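Local structure of putidaredoxin reductase (Pseudomonas putida, 1Q1R) at residues A[386-389]-A[390-394]. The protein probably passes electrons from NADH through its bound FAD to putidaredoxin, the iron-sulfur protein that supplies cytochrome P450cam. Numbering follows the deposited sequence.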
loop_
_atom_site.group_PDB
_atom_site.type_symbol
_atom_site.label_atom_id
_atom_site.label_comp_id
_atom_site.label_asym_id
_atom_site.label_seq_id
_atom_site.Cartn_x
_atom_site.Cartn_y
_atom_site.Cartn_z
ATOM N N SER A 386 -3.724 17.677 11.069
ATOM C CA SER A 386 -4.820 17.303 10.182
ATOM C C SER A 386 -5.445 15.963 10.560
ATOM O O SER A 386 -6.637 15.750 10.342
ATOM C CB SER A 386 -4.346 17.269 8.726
ATOM O OG SER A 386 -3.989 18.568 8.278
ATOM N N LYS A 387 -4.643 15.058 11.118
ATOM C CA LYS A 387 -5.158 13.755 11.539
ATOM C C LYS A 387 -6.247 13.984 12.573
ATOM O O LYS A 387 -7.299 13.348 12.546
ATOM C CB LYS A 387 -4.063 12.911 12.194
ATOM C CG LYS A 387 -3.072 12.259 11.261
ATOM C CD LYS A 387 -2.131 11.399 12.097
ATOM C CE LYS A 387 -1.251 10.509 11.252
ATOM N NZ LYS A 387 -0.346 9.699 12.120
ATOM N N GLN A 388 -5.970 14.900 13.492
ATOM C CA GLN A 388 -6.900 15.243 14.557
ATOM C C GLN A 388 -8.204 15.800 13.983
ATOM O O GLN A 388 -9.293 15.442 14.430
ATOM C CB GLN A 388 -6.241 16.268 15.484
ATOM C CG GLN A 388 -7.067 16.673 16.686
ATOM C CD GLN A 388 -6.371 17.722 17.540
ATOM O OE1 GLN A 388 -6.870 18.109 18.600
ATOM N NE2 GLN A 388 -5.212 18.192 17.077
ATOM N N ILE A 389 -8.089 16.677 12.990
ATOM C CA ILE A 389 -9.260 17.280 12.357
ATOM C C ILE A 389 -10.170 16.219 11.730
ATOM O O ILE A 389 -11.396 16.282 11.864
ATOM C CB ILE A 389 -8.833 18.299 11.261
ATOM C CG1 ILE A 389 -8.149 19.501 11.911
ATOM C CG2 ILE A 389 -10.046 18.755 10.453
ATOM C CD1 ILE A 389 -7.416 20.405 10.934
ATOM N N ILE A 390 -9.565 15.245 11.055
ATOM C CA ILE A 390 -10.320 14.180 10.401
ATOM C C ILE A 390 -10.879 13.173 11.399
ATOM O O ILE A 390 -12.074 12.879 11.394
ATOM C CB ILE A 390 -9.438 13.401 9.385
ATOM C CG1 ILE A 390 -8.826 14.364 8.370
ATOM C CG2 ILE A 390 -10.268 12.338 8.676
ATOM C CD1 ILE A 390 -9.841 15.159 7.593
ATOM N N THR A 391 -10.007 12.646 12.250
ATOM C CA THR A 391 -10.408 11.651 13.238
ATOM C C THR A 391 -11.492 12.145 14.188
ATOM O O THR A 391 -12.428 11.410 14.501
ATOM C CB THR A 391 -9.204 11.177 14.077
ATOM O OG1 THR A 391 -8.191 10.648 13.212
ATOM C CG2 THR A 391 -9.637 10.096 15.066
ATOM N N ASP A 392 -11.374 13.389 14.645
ATOM C CA ASP A 392 -12.360 13.936 15.570
ATOM C C ASP A 392 -13.470 14.753 14.918
ATOM O O ASP A 392 -14.292 15.354 15.613
ATOM C CB ASP A 392 -11.666 14.778 16.641
ATOM C CG ASP A 392 -10.715 13.963 17.482
ATOM O OD1 ASP A 392 -11.105 12.852 17.895
ATOM O OD2 ASP A 392 -9.584 14.426 17.735
ATOM N N ARG A 393 -13.504 14.776 13.589
ATOM C CA ARG A 393 -14.540 15.523 12.885
ATOM C C ARG A 393 -14.639 16.961 13.396
ATOM O O ARG A 393 -15.733 17.454 13.666
ATOM C CB ARG A 393 -15.890 14.829 13.072
ATOM C CG ARG A 393 -16.325 13.959 11.912
ATOM C CD ARG A 393 -16.643 14.809 10.690
ATOM N NE ARG A 393 -17.398 14.063 9.689
ATOM C CZ ARG A 393 -18.601 13.537 9.904
ATOM N NH1 ARG A 393 -19.188 13.678 11.087
ATOM N NH2 ARG A 393 -19.220 12.872 8.937
ATOM N N LEU A 394 -13.500 17.631 13.530
ATOM C CA LEU A 394 -13.496 19.004 14.020
ATOM C C LEU A 394 -14.049 19.995 13.000
ATOM O O LEU A 394 -13.660 19.985 11.831
ATOM C CB LEU A 394 -12.082 19.422 14.422
ATOM C CG LEU A 394 -11.412 18.632 15.547
ATOM C CD1 LEU A 394 -10.087 19.280 15.890
ATOM C CD2 LEU A 394 -12.312 18.598 16.768
HETATM O O HOH W 1 -9.758 17.321 18.966
#
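A Schellman motif ends helix 380-391, with L394 turning back onto I389 in the C-terminal reductase domain. L394 N donates to I389 O at 3.0 Å, in the carbonyl plane and on a lone pair. R393, the C-prime residue with positive phi, gives its N to I390 O at 3.2 Å, completing the motif. Before it the regular helical ladder persists: I390 N bonds S386 O, and D392 N bonds Q388 O. K387 O accepts twice from T391, nearly straight from N (2.8 Å, 167° at the hydrogen) and from OG1 at 2.9 Å, which sits above the carbonyl plane. With OG1 beside its own backbone N (chi1 -57°), the T391 hydroxyl faces back down the helix; it is also hydrogen-bonded to the backbone of A326. Q388 runs out fully extended, and its CG passes 3.5 Å from OD2 of D392. Amide and carboxylate planes stand nearly perpendicular, 85° apart, and one water bridges them, donating to Q388 OE1 (3.0 Å) and to D392 OD2; K416 NZ adds a weak bond to OE1. L394 turns its side chain back toward the last turn: CD1 reaches Q388 CG at 4.1 Å and lies loosely against CG1 of I389. I389 and L394 rest on I412 of helix 408-421, and I389 and I390 on V371 of strand 370-377. The reversal thus gives the carbonyls of I389 and I390 backbone donors beyond the regular helix, while its apolar side chains pack between strand and C-terminal helix and the water links partly exposed Q388 to exposed D392.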